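Local coordinates for protein UL37 (Suid herpesvirus 1, PDB 4K70) that probably helps control viral trafficking as an inner tegument protein, represented here by its N-terminal half, at residues 29-34 / 463-468; 442-447 / 471-476; 208-213 / 300-305; 195-200 / 339-344; 161-166 / 179-184. All blocks are in the same frame, centred on the assembly; numbering follows the deposited sequence.

Contact 1 (29-34 / 463-468); sequences EFFMAA and SAAREA
Phe31 and Met32, from helix 20-32, close over two alanines, Ala465 and Ala468, that lie one turn apart in the first turns of helix 464-481. The backbones come near here, with Phe31 CA and Ala468 CA 6.1 Å apart, a spacing that suits the small alanine side chains. The Phe31 ring meets the two methyls differently. Ala468 CB sits at the ring edge close to its plane and touches Phe31 CB at 4.0 Å, whereas Ala465 CB approaches ring carbon CE2 obliquely, at 3.9 Å. Met32 approaches Ala468 from a direction about at right angles to that of Phe31. Its CG lies 3.4 Å from Ala468 O, and the sulfur follows alongside that carbonyl. A bend at the last torsion of the side chain (chi3 -73°) then turns the terminal methyl CE back to Ala468 CB, at 4.0 Å. Ala468 CB thus meets both Phe31 CB and the Met32 terminal methyl, and no hydrogen bond spans the interface. The start of the second helix is fixed within its own segment: Ser463 is the N-cap, its OG accepting from Arg466 N at 3.1 Å with an N-H...O angle of 154°. Glu455 bonds to that same OG and forms a salt bridge with Arg466, tying the cap to helix 438-458, against which Arg466 packs at Leu448 and Val451. Helix 63-78 flanks both segments, through Leu75 against Phe31 and Glu64 bonded to Ala465 N, in a fold without strands.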
# COMPACT_ATOMS: atom_id res chain seq x y z
N GLU A 29 18.42 -7.23 28.85
CA GLU A 29 16.97 -7.01 28.84
C GLU A 29 16.58 -6.00 27.77
O GLU A 29 15.57 -6.17 27.08
CB GLU A 29 16.49 -6.54 30.21
CG GLU A 29 16.49 -7.64 31.26
CD GLU A 29 16.61 -7.10 32.67
OE1 GLU A 29 16.22 -5.93 32.91
OE2 GLU A 29 17.09 -7.85 33.55
N PHE A 30 17.39 -4.96 27.62
CA PHE A 30 17.16 -3.98 26.57
C PHE A 30 17.27 -4.66 25.21
O PHE A 30 16.45 -4.42 24.32
CB PHE A 30 18.15 -2.83 26.68
CG PHE A 30 18.06 -1.84 25.55
CD1 PHE A 30 17.01 -0.94 25.48
CD2 PHE A 30 19.03 -1.81 24.57
CE1 PHE A 30 16.93 -0.03 24.44
CE2 PHE A 30 18.96 -0.90 23.53
CZ PHE A 30 17.90 -0.01 23.46
N PHE A 31 18.27 -5.53 25.07
CA PHE A 31 18.46 -6.29 23.84
C PHE A 31 17.20 -7.03 23.41
O PHE A 31 16.99 -7.28 22.22
CB PHE A 31 19.64 -7.26 23.98
CG PHE A 31 20.99 -6.60 23.94
CD1 PHE A 31 21.13 -5.30 23.48
CD2 PHE A 31 22.13 -7.28 24.35
CE1 PHE A 31 22.39 -4.69 23.43
CE2 PHE A 31 23.39 -6.68 24.31
CZ PHE A 31 23.52 -5.38 23.85
N MET A 32 16.35 -7.39 24.37
CA MET A 32 15.14 -8.16 24.06
C MET A 32 13.82 -7.43 24.34
O MET A 32 12.74 -8.00 24.19
CB MET A 32 15.18 -9.50 24.80
CG MET A 32 16.23 -10.46 24.25
SD MET A 32 16.23 -12.04 25.10
CE MET A 32 16.97 -11.56 26.67
N ALA A 33 13.91 -6.16 24.73
CA ALA A 33 12.73 -5.38 25.08
C ALA A 33 11.74 -5.23 23.92
O ALA A 33 12.10 -5.39 22.75
CB ALA A 33 13.13 -4.01 25.62
N ALA A 34 10.50 -4.92 24.26
CA ALA A 34 9.44 -4.81 23.26
C ALA A 34 8.86 -3.40 23.23
O ALA A 34 8.04 -3.08 22.38
CB ALA A 34 8.36 -5.83 23.53
N SER A 463 29.14 -14.80 23.43
CA SER A 463 28.69 -13.85 24.43
C SER A 463 27.22 -14.04 24.73
O SER A 463 26.48 -14.60 23.94
CB SER A 463 28.97 -12.42 23.97
OG SER A 463 28.38 -12.17 22.70
N ALA A 464 26.81 -13.58 25.91
CA ALA A 464 25.39 -13.53 26.26
C ALA A 464 24.70 -12.53 25.34
O ALA A 464 23.53 -12.68 25.01
CB ALA A 464 25.22 -13.12 27.71
N ALA A 465 25.45 -11.51 24.93
CA ALA A 465 24.97 -10.51 23.99
C ALA A 465 24.49 -11.18 22.71
O ALA A 465 23.40 -10.91 22.22
CB ALA A 465 26.06 -9.50 23.69
N ARG A 466 25.32 -12.08 22.18
CA ARG A 466 24.97 -12.84 20.99
C ARG A 466 23.67 -13.62 21.16
O ARG A 466 22.84 -13.67 20.26
CB ARG A 466 26.10 -13.80 20.62
CG ARG A 466 25.77 -14.71 19.45
CD ARG A 466 27.01 -15.45 18.97
NE ARG A 466 28.05 -14.54 18.49
CZ ARG A 466 28.27 -14.26 17.21
NH1 ARG A 466 27.53 -14.83 16.27
NH2 ARG A 466 29.24 -13.43 16.87
N GLU A 467 23.48 -14.21 22.33
CA GLU A 467 22.32 -15.07 22.54
C GLU A 467 21.05 -14.25 22.73
O GLU A 467 19.98 -14.63 22.25
CB GLU A 467 22.55 -15.97 23.75
CG GLU A 467 21.68 -17.21 23.73
CD GLU A 467 21.78 -18.01 25.02
OE1 GLU A 467 22.89 -18.08 25.61
OE2 GLU A 467 20.74 -18.56 25.44
N ALA A 468 21.17 -13.12 23.43
CA ALA A 468 20.03 -12.23 23.63
C ALA A 468 19.55 -11.63 22.30
O ALA A 468 18.37 -11.71 21.97
CB ALA A 468 20.39 -11.13 24.60

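Contact 2 (442-447 / 471-476); sequences AARAAL and TWLAFR
Leu473, Leu447 and Arg444 form the packing inside a helical hairpin, in which helix 438-458 and helix 464-481 follow each other in the chain and run in roughly opposite directions. Leu473 loses more surface than either partner and points across to the first helix, Arg444 CA and Leu473 CA being the nearest such pair, 7.0 Å apart. Its CD1 methyl touches two residues that are three apart on 442-447. On one side Leu447 offers its CD2 methyl, 4.0 Å from Leu473 CD1. On the other, Arg444 contributes the aliphatic part of its side chain. With CG opposite the backbone N (chi1 174°) and the chain extended as far as NE, this arginine shields the leucine with carbon while its charged end runs on toward the outer side of the hairpin; its NE makes a weak hydrogen bond to Asn470 OD1. Inward, Leu473 also rests on Trp78 of helix 63-78, and Trp472 meets that same indole edge-to-face. The contact is purely apolar between the two segments, and its closest approach is a snug one, Leu473 CD1 to Arg444 CG at 3.5 Å, with Arg444 CB next at 3.8 Å.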
# COMPACT_ATOMS: atom_id res chain seq x y z
N ALA A 442 19.86 -10.08 6.23
CA ALA A 442 21.01 -9.19 6.05
C ALA A 442 21.23 -8.27 7.27
O ALA A 442 22.38 -8.00 7.66
CB ALA A 442 20.82 -8.35 4.80
N ALA A 443 20.14 -7.79 7.85
CA ALA A 443 20.22 -6.89 8.99
C ALA A 443 20.82 -7.64 10.17
O ALA A 443 21.74 -7.15 10.82
CB ALA A 443 18.83 -6.35 9.35
N ARG A 444 20.31 -8.85 10.42
CA ARG A 444 20.85 -9.72 11.46
C ARG A 444 22.33 -10.01 11.23
O ARG A 444 23.13 -9.94 12.17
CB ARG A 444 20.06 -11.04 11.52
CG ARG A 444 20.62 -12.08 12.48
CD ARG A 444 19.88 -13.41 12.36
NE ARG A 444 20.53 -14.45 13.15
CZ ARG A 444 21.54 -15.20 12.71
NH1 ARG A 444 22.00 -15.03 11.47
NH2 ARG A 444 22.08 -16.12 13.49
N ALA A 445 22.70 -10.32 9.99
CA ALA A 445 24.12 -10.53 9.66
C ALA A 445 24.97 -9.32 10.04
O ALA A 445 26.07 -9.47 10.57
CB ALA A 445 24.28 -10.85 8.19
N ALA A 446 24.46 -8.12 9.77
CA ALA A 446 25.16 -6.89 10.12
C ALA A 446 25.33 -6.73 11.63
O ALA A 446 26.42 -6.38 12.10
CB ALA A 446 24.45 -5.69 9.53
N LEU A 447 24.26 -6.97 12.39
CA LEU A 447 24.31 -6.86 13.84
C LEU A 447 25.29 -7.86 14.45
O LEU A 447 26.07 -7.52 15.34
CB LEU A 447 22.93 -7.05 14.46
CG LEU A 447 22.78 -6.82 15.97
CD1 LEU A 447 23.46 -5.54 16.41
CD2 LEU A 447 21.32 -6.79 16.38
N THR A 471 17.95 -14.12 20.01
CA THR A 471 16.62 -14.44 20.51
C THR A 471 15.62 -13.35 20.11
O THR A 471 14.49 -13.64 19.71
CB THR A 471 16.63 -14.60 22.04
OG1 THR A 471 17.46 -15.71 22.39
CG2 THR A 471 15.22 -14.81 22.58
N TRP A 472 16.05 -12.10 20.22
CA TRP A 472 15.21 -10.98 19.85
C TRP A 472 14.90 -10.96 18.35
O TRP A 472 13.75 -10.82 17.94
CB TRP A 472 15.90 -9.68 20.24
CG TRP A 472 15.10 -8.48 19.91
CD1 TRP A 472 13.87 -8.15 20.42
CD2 TRP A 472 15.45 -7.44 19.00
NE1 TRP A 472 13.44 -6.97 19.88
CE2 TRP A 472 14.39 -6.51 19.01
CE3 TRP A 472 16.56 -7.20 18.19
CZ2 TRP A 472 14.41 -5.35 18.23
CZ3 TRP A 472 16.57 -6.05 17.42
CH2 TRP A 472 15.50 -5.14 17.44
N LEU A 473 15.94 -11.10 17.54
CA LEU A 473 15.79 -11.02 16.09
C LEU A 473 14.98 -12.18 15.53
O LEU A 473 14.28 -12.03 14.53
CB LEU A 473 17.16 -11.02 15.43
CG LEU A 473 18.06 -9.81 15.68
CD1 LEU A 473 19.45 -10.08 15.12
CD2 LEU A 473 17.46 -8.58 15.05
N ALA A 474 15.09 -13.34 16.17
CA ALA A 474 14.36 -14.53 15.74
C ALA A 474 12.88 -14.36 16.05
O ALA A 474 12.02 -14.71 15.23
CB ALA A 474 14.91 -15.76 16.43
N PHE A 475 12.58 -13.80 17.21
CA PHE A 475 11.20 -13.53 17.58
C PHE A 475 10.58 -12.55 16.59
O PHE A 475 9.47 -12.76 16.10
CB PHE A 475 11.12 -12.97 18.99
CG PHE A 475 9.76 -12.44 19.35
CD1 PHE A 475 8.71 -13.30 19.57
CD2 PHE A 475 9.55 -11.07 19.45
CE1 PHE A 475 7.46 -12.81 19.90
CE2 PHE A 475 8.31 -10.58 19.78
CZ PHE A 475 7.26 -11.45 20.00
N ARG A 476 11.32 -11.49 16.27
CA ARG A 476 10.83 -10.50 15.32
C ARG A 476 10.62 -11.10 13.93
O ARG A 476 9.60 -10.84 13.29
CB ARG A 476 11.74 -9.27 15.28
CG ARG A 476 11.53 -8.34 16.48
CD ARG A 476 12.26 -7.02 16.35
NE ARG A 476 11.74 -6.17 15.28
CZ ARG A 476 10.88 -5.17 15.47
NH1 ARG A 476 10.42 -4.92 16.68
NH2 ARG A 476 10.47 -4.44 14.43

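Contact 3 (208-213 / 300-305); sequences PLTRAL and PGAQAV
Leu213 and Val305 mark the place where the first turns of helix 208-223 come nearest to the short 3-10 turn that ends at Val305, their CA atoms 6.3 Å apart. The helix is regular, while the opposing chain reaches its short turn through a loop and closes it with a weak bond from Val305 N to Ala302 O. Val305 contributes the largest share of the buried surface. Its CG1 takes the crowded position between backbone N and carbonyl carbon (chi1 84°), which turns both methyls to the helix: CG1 lies 3.9 Å and CG2 4.0 Å from Leu213 CB. Leu213 also leans on the backbone of its partner, with CB and CD1 each 3.7 Å from Val305 O. One turn back, Thr210 crosses Val305 at about a right angle, its methyl CG2 4.2 Å from Val305 CG1 and more loosely placed against Ala302 CB. The hydroxyl of Thr210 serves a separate polar link. Water 1 donates to Thr210 OG1 at 2.7 Å and to Ala302 O at 2.8 Å, and the same hydroxyl is hydrogen-bonded to Asp299 OD2. The chemistry is therefore divided: methyl packing does the joining toward Leu213, while at the other end the Thr210 hydroxyl is linked to the loop twice, directly to Asp299 and through the water to Ala302 O, which satisfies a buried hydroxyl and that carbonyl together.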
# COMPACT_ATOMS: atom_id res chain seq x y z
N PRO A 208 -17.63 8.42 -28.59
CA PRO A 208 -18.11 9.46 -27.67
C PRO A 208 -18.83 8.88 -26.45
O PRO A 208 -18.55 9.31 -25.33
CB PRO A 208 -19.08 10.28 -28.53
CG PRO A 208 -18.63 10.05 -29.94
CD PRO A 208 -18.05 8.67 -29.98
N LEU A 209 -19.72 7.91 -26.66
CA LEU A 209 -20.46 7.32 -25.54
C LEU A 209 -19.53 6.68 -24.51
O LEU A 209 -19.71 6.86 -23.31
CB LEU A 209 -21.48 6.28 -26.04
CG LEU A 209 -22.27 5.58 -24.93
CD1 LEU A 209 -23.06 6.60 -24.12
CD2 LEU A 209 -23.20 4.53 -25.52
N THR A 210 -18.55 5.92 -24.99
CA THR A 210 -17.59 5.27 -24.11
C THR A 210 -16.86 6.32 -23.26
O THR A 210 -16.71 6.16 -22.04
CB THR A 210 -16.57 4.45 -24.93
OG1 THR A 210 -17.26 3.44 -25.70
CG2 THR A 210 -15.56 3.78 -24.02
N ARG A 211 -16.41 7.38 -23.91
CA ARG A 211 -15.63 8.42 -23.25
C ARG A 211 -16.47 9.15 -22.23
O ARG A 211 -15.98 9.46 -21.15
CB ARG A 211 -15.06 9.40 -24.29
CG ARG A 211 -14.02 8.75 -25.18
CD ARG A 211 -13.59 9.68 -26.30
NE ARG A 211 -12.80 10.80 -25.80
CZ ARG A 211 -12.32 11.77 -26.56
NH1 ARG A 211 -12.54 11.76 -27.87
NH2 ARG A 211 -11.61 12.75 -26.02
N ALA A 212 -17.73 9.40 -22.57
CA ALA A 212 -18.67 10.03 -21.63
C ALA A 212 -18.89 9.18 -20.37
O ALA A 212 -18.95 9.72 -19.26
CB ALA A 212 -20.00 10.32 -22.32
N LEU A 213 -19.01 7.87 -20.54
CA LEU A 213 -19.29 6.98 -19.41
C LEU A 213 -18.07 6.91 -18.49
O LEU A 213 -18.20 6.96 -17.27
CB LEU A 213 -19.71 5.59 -19.89
CG LEU A 213 -21.10 5.54 -20.54
CD1 LEU A 213 -21.43 4.18 -21.24
CD2 LEU A 213 -22.17 5.90 -19.50
N PRO A 300 -15.48 -2.46 -28.40
CA PRO A 300 -15.49 -3.91 -28.19
C PRO A 300 -14.72 -4.32 -26.94
O PRO A 300 -15.10 -5.28 -26.27
CB PRO A 300 -14.82 -4.47 -29.45
CG PRO A 300 -14.88 -3.35 -30.46
CD PRO A 300 -14.83 -2.08 -29.67
N GLY A 301 -13.66 -3.58 -26.61
CA GLY A 301 -12.85 -3.88 -25.45
C GLY A 301 -13.34 -3.26 -24.15
O GLY A 301 -12.84 -3.60 -23.09
N ALA A 302 -14.33 -2.37 -24.22
CA ALA A 302 -14.79 -1.66 -23.03
C ALA A 302 -16.31 -1.57 -22.89
O ALA A 302 -16.82 -0.53 -22.47
CB ALA A 302 -14.20 -0.26 -22.99
N GLN A 303 -17.03 -2.64 -23.21
CA GLN A 303 -18.50 -2.61 -23.16
C GLN A 303 -19.01 -2.46 -21.74
O GLN A 303 -20.05 -1.84 -21.51
CB GLN A 303 -19.09 -3.86 -23.81
CG GLN A 303 -18.80 -3.97 -25.31
CD GLN A 303 -19.12 -5.34 -25.91
OE1 GLN A 303 -19.34 -6.31 -25.19
NE2 GLN A 303 -19.14 -5.42 -27.23
N ALA A 304 -18.27 -3.01 -20.78
CA ALA A 304 -18.69 -3.01 -19.38
C ALA A 304 -18.77 -1.61 -18.79
O ALA A 304 -19.38 -1.43 -17.72
CB ALA A 304 -17.77 -3.89 -18.55
N VAL A 305 -18.17 -0.62 -19.46
CA VAL A 305 -18.27 0.76 -18.97
C VAL A 305 -19.72 1.26 -19.06
O VAL A 305 -20.10 2.21 -18.37
CB VAL A 305 -17.32 1.73 -19.70
CG1 VAL A 305 -17.95 2.23 -20.98
CG2 VAL A 305 -16.97 2.91 -18.79
O HOH W 1 -17.64 1.05 -24.61

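Contact 4 (195-200 / 339-344); sequences ALAVRQ and ALVTAG. With NA (sodium ion), chain T.
Apolar packing dominates where Val341 of helix 333-342 inserts its CG1 methyl against helix 191-201. That methyl, opposite the backbone N of its own residue (chi1 175°), lies 3.6 Å from Leu196 CB and 3.7 Å from Ala197 N. Ala197 CB is a looser neighbour at 4.2 Å from the same Val341 CG1. The close fit to a backbone nitrogen goes with a short separation of the chains, Ala197 CA to Val341 CA being 6.4 Å. Polar and metal interactions gather one turn further on. The Gln200 side chain, bent at its second torsion, carries its amide across Thr342 at about a right angle and up to a bound sodium ion, which also has water 2 at 2.5 Å. Which amide atom faces the ion is doubtful. Thr342 turns its hydroxyl back to its own helix, where OG1 is hydrogen-bonded to Glu338 O. That helix ends in a Schellman motif with Gly344 at positive phi (90°); in the same turn Gly344 N bonds to Val341 O at 2.9 Å. Arg199 belongs, with Val153, to a different sodium site. Around the contact, helix 208-223 packs on Ala197 through Ile218 and on Gln200 through Phe214, while helices 321-329 and 366-385 pack on Leu340.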
# COMPACT_ATOMS: atom_id res chain seq x y z
N ALA A 195 -5.86 7.72 -13.04
CA ALA A 195 -5.03 7.96 -14.23
C ALA A 195 -5.44 7.06 -15.40
O ALA A 195 -5.53 7.50 -16.55
CB ALA A 195 -3.55 7.74 -13.90
N LEU A 196 -5.68 5.79 -15.11
CA LEU A 196 -6.12 4.85 -16.15
C LEU A 196 -7.47 5.26 -16.76
O LEU A 196 -7.65 5.18 -17.97
CB LEU A 196 -6.17 3.42 -15.62
CG LEU A 196 -4.78 2.82 -15.35
CD1 LEU A 196 -4.86 1.52 -14.55
CD2 LEU A 196 -4.02 2.62 -16.65
N ALA A 197 -8.42 5.70 -15.92
CA ALA A 197 -9.72 6.10 -16.45
C ALA A 197 -9.61 7.38 -17.28
O ALA A 197 -10.28 7.53 -18.31
CB ALA A 197 -10.75 6.26 -15.32
N VAL A 198 -8.78 8.31 -16.82
CA VAL A 198 -8.53 9.54 -17.56
C VAL A 198 -7.99 9.24 -18.95
O VAL A 198 -8.42 9.85 -19.93
CB VAL A 198 -7.57 10.50 -16.81
CG1 VAL A 198 -7.29 11.74 -17.64
CG2 VAL A 198 -8.16 10.88 -15.47
N ARG A 199 -7.07 8.30 -19.05
CA ARG A 199 -6.55 7.94 -20.36
C ARG A 199 -7.63 7.49 -21.33
O ARG A 199 -7.58 7.82 -22.52
CB ARG A 199 -5.43 6.91 -20.25
CG ARG A 199 -4.18 7.54 -19.69
CD ARG A 199 -2.92 6.77 -20.02
NE ARG A 199 -1.76 7.55 -19.60
CZ ARG A 199 -0.51 7.09 -19.58
NH1 ARG A 199 -0.26 5.84 -19.94
NH2 ARG A 199 0.48 7.88 -19.18
N GLN A 200 -8.63 6.75 -20.83
CA GLN A 200 -9.74 6.30 -21.67
C GLN A 200 -10.67 7.46 -22.03
O GLN A 200 -11.13 7.57 -23.16
CB GLN A 200 -10.55 5.21 -20.97
CG GLN A 200 -9.76 3.93 -20.70
CD GLN A 200 -9.26 3.29 -21.97
OE1 GLN A 200 -8.40 3.84 -22.66
NE2 GLN A 200 -9.79 2.11 -22.30
N ALA A 339 -5.79 -3.72 -17.05
CA ALA A 339 -6.71 -4.58 -17.79
C ALA A 339 -8.13 -4.30 -17.34
O ALA A 339 -9.04 -4.21 -18.18
CB ALA A 339 -6.37 -6.04 -17.56
N LEU A 340 -8.33 -4.16 -16.04
CA LEU A 340 -9.68 -3.97 -15.49
C LEU A 340 -10.26 -2.63 -15.91
O LEU A 340 -11.32 -2.57 -16.50
CB LEU A 340 -9.66 -4.07 -13.97
CG LEU A 340 -9.42 -5.49 -13.45
CD1 LEU A 340 -9.01 -5.45 -11.98
CD2 LEU A 340 -10.68 -6.31 -13.62
N VAL A 341 -9.55 -1.56 -15.58
CA VAL A 341 -10.07 -0.21 -15.79
C VAL A 341 -10.26 0.12 -17.27
O VAL A 341 -11.25 0.74 -17.65
CB VAL A 341 -9.13 0.84 -15.14
CG1 VAL A 341 -9.61 2.24 -15.46
CG2 VAL A 341 -9.03 0.59 -13.62
N THR A 342 -9.30 -0.29 -18.09
CA THR A 342 -9.38 -0.12 -19.54
C THR A 342 -10.65 -0.75 -20.12
O THR A 342 -11.24 -0.21 -21.06
CB THR A 342 -8.12 -0.71 -20.25
OG1 THR A 342 -6.95 -0.05 -19.77
CG2 THR A 342 -8.19 -0.51 -21.74
N ALA A 343 -11.08 -1.87 -19.54
CA ALA A 343 -12.27 -2.57 -20.02
C ALA A 343 -13.55 -2.05 -19.36
O ALA A 343 -14.64 -2.55 -19.64
CB ALA A 343 -12.13 -4.07 -19.80
N GLY A 344 -13.41 -1.06 -18.48
CA GLY A 344 -14.57 -0.49 -17.82
C GLY A 344 -14.94 -1.16 -16.52
O GLY A 344 -15.97 -0.84 -15.93
NA NA T . -11.37 1.56 -23.77
O HOH W 2 -10.84 -0.38 -25.21

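Contact 5 (161-166 / 179-184); sequences RALVQP and DGLRYV
Between Leu163 and Leu181 the packing is entirely aliphatic, and the flat groups of the two segments lie outside it. The Gln165 amide is turned back on its own segment: NE2 donates to Ala162 O at 2.9 Å with an N-H...O angle of 165°, reaching a lone pair in the carbonyl plane, and the acceptor lies within 2° of the amide plane, so the bond is nearly straight and fixes the turn of the amide. On the far flank of the helix the Tyr183 ring stacks with His187 and touches Trp84 and Phe134. Across the contact, four branched side chains, two from each segment, meet. Leu163 and Leu181 slide past each other in opposite directions, Leu163 CB lying 4.0 Å from Leu181 CD2. Further along, Leu163 CD1 reaches Val184 CG2 at 3.9 Å, one turn on in the helix. Val164 addresses the fork of Leu181: its CG1 lies 3.8 Å from Leu181 CD1 and 3.9 Å from Leu181 CD2. Although Leu181 leaves its backbone turned aside from the loop, CG set opposite the carbonyl carbon (chi1 -66°) helps carry both methyls over to it. The loop backbone is held separately, Leu163 O by Trp130 NE1 and Val164 O by His439 NE2. Asp179 is known to bind calcium in this protein, although none is bound to it in this model. The whole is the end of a 3-10 turn, Leu163, and the next residue, Val164, packed on helix 175-188, within the helical fold of the UL37 tegument family.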
# COMPACT_ATOMS: atom_id res chain seq x y z
N ARG A 161 10.13 1.83 -4.23
CA ARG A 161 11.35 1.17 -4.69
C ARG A 161 12.63 1.62 -3.98
O ARG A 161 13.39 0.79 -3.50
CB ARG A 161 11.50 1.37 -6.20
CG ARG A 161 12.33 0.33 -6.92
CD ARG A 161 12.06 0.38 -8.43
NE ARG A 161 12.11 1.75 -8.95
CZ ARG A 161 13.18 2.30 -9.52
NH1 ARG A 161 14.30 1.60 -9.65
NH2 ARG A 161 13.13 3.55 -9.97
N ALA A 162 12.87 2.93 -3.93
CA ALA A 162 14.09 3.45 -3.30
C ALA A 162 14.17 3.14 -1.80
O ALA A 162 15.26 3.06 -1.23
CB ALA A 162 14.25 4.96 -3.54
N LEU A 163 13.02 2.92 -1.18
CA LEU A 163 12.92 2.79 0.27
C LEU A 163 13.26 1.40 0.77
O LEU A 163 13.52 1.24 1.97
CB LEU A 163 11.48 3.16 0.72
CG LEU A 163 11.01 4.57 0.34
CD1 LEU A 163 9.55 4.85 0.81
CD2 LEU A 163 11.96 5.59 0.92
N VAL A 164 13.24 0.40 -0.11
CA VAL A 164 13.53 -0.99 0.29
C VAL A 164 14.70 -1.60 -0.52
O VAL A 164 14.83 -2.82 -0.62
CB VAL A 164 12.28 -1.89 0.24
CG1 VAL A 164 11.14 -1.31 1.14
CG2 VAL A 164 11.78 -2.08 -1.19
N GLN A 165 15.53 -0.74 -1.11
CA GLN A 165 16.74 -1.20 -1.79
C GLN A 165 17.75 -1.76 -0.79
O GLN A 165 17.70 -1.42 0.39
CB GLN A 165 17.38 -0.07 -2.60
CG GLN A 165 17.85 1.12 -1.75
CD GLN A 165 18.42 2.22 -2.62
OE1 GLN A 165 19.52 2.09 -3.16
NE2 GLN A 165 17.67 3.30 -2.78
N PRO A 166 18.68 -2.61 -1.26
CA PRO A 166 19.60 -3.33 -0.38
C PRO A 166 20.45 -2.42 0.51
O PRO A 166 20.76 -2.80 1.64
CB PRO A 166 20.50 -4.11 -1.36
CG PRO A 166 19.60 -4.34 -2.56
CD PRO A 166 18.79 -3.05 -2.67
N ASP A 179 6.18 1.54 8.98
CA ASP A 179 5.12 2.54 9.09
C ASP A 179 5.18 3.50 7.91
O ASP A 179 4.14 3.90 7.39
CB ASP A 179 5.23 3.34 10.40
CG ASP A 179 4.85 2.51 11.63
OD1 ASP A 179 4.18 1.47 11.46
OD2 ASP A 179 5.24 2.90 12.75
N GLY A 180 6.38 3.87 7.48
CA GLY A 180 6.54 4.81 6.38
C GLY A 180 6.08 4.21 5.06
O GLY A 180 5.51 4.90 4.21
N LEU A 181 6.35 2.92 4.86
CA LEU A 181 5.85 2.20 3.68
C LEU A 181 4.32 2.20 3.60
O LEU A 181 3.73 2.42 2.54
CB LEU A 181 6.35 0.76 3.70
CG LEU A 181 7.87 0.59 3.54
CD1 LEU A 181 8.27 -0.87 3.65
CD2 LEU A 181 8.34 1.19 2.22
N ARG A 182 3.69 1.94 4.74
CA ARG A 182 2.23 2.05 4.84
C ARG A 182 1.72 3.43 4.43
O ARG A 182 0.73 3.55 3.69
CB ARG A 182 1.77 1.74 6.26
CG ARG A 182 0.27 1.98 6.52
CD ARG A 182 -0.05 1.68 7.97
NE ARG A 182 -1.21 2.41 8.47
CZ ARG A 182 -2.44 1.90 8.58
NH1 ARG A 182 -2.67 0.65 8.21
NH2 ARG A 182 -3.43 2.65 9.05
N TYR A 183 2.41 4.46 4.90
CA TYR A 183 2.04 5.83 4.60
C TYR A 183 2.18 6.15 3.13
O TYR A 183 1.32 6.81 2.54
CB TYR A 183 2.91 6.80 5.42
CG TYR A 183 2.46 8.25 5.34
CD1 TYR A 183 1.50 8.75 6.23
CD2 TYR A 183 2.98 9.11 4.37
CE1 TYR A 183 1.09 10.07 6.16
CE2 TYR A 183 2.56 10.43 4.30
CZ TYR A 183 1.62 10.90 5.20
OH TYR A 183 1.21 12.22 5.14
N VAL A 184 3.28 5.71 2.52
CA VAL A 184 3.52 6.00 1.12
C VAL A 184 2.47 5.35 0.23
O VAL A 184 1.96 5.98 -0.69
CB VAL A 184 4.92 5.52 0.67
CG1 VAL A 184 5.06 5.62 -0.84
CG2 VAL A 184 6.00 6.35 1.36

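How the contacts relate
Contact 1 opens near the N terminus, at 29-34, and is closed only by 463-468, so contacts 3, 4 and 5 are all nested inside its loop. Contact 5 closes a short loop first, joining 161-166 to helix 175-188. Contact 4 then opens on helix 191-201 and contact 3 on the following helix 208-223; contact 3 closes at 300-305 and contact 4 at 339-344, so contact 3 is nested within contact 4, and the two touch. Contact 2 crosses contact 1, because it opens at 442-447, before 463-468, and closes after it, at 471-476 on the same helix. Contacts 1 and 2 occupy one end of the elongated chain, contacts 3 and 4 the other, about 62 Å between the centres of contacts 1 and 3.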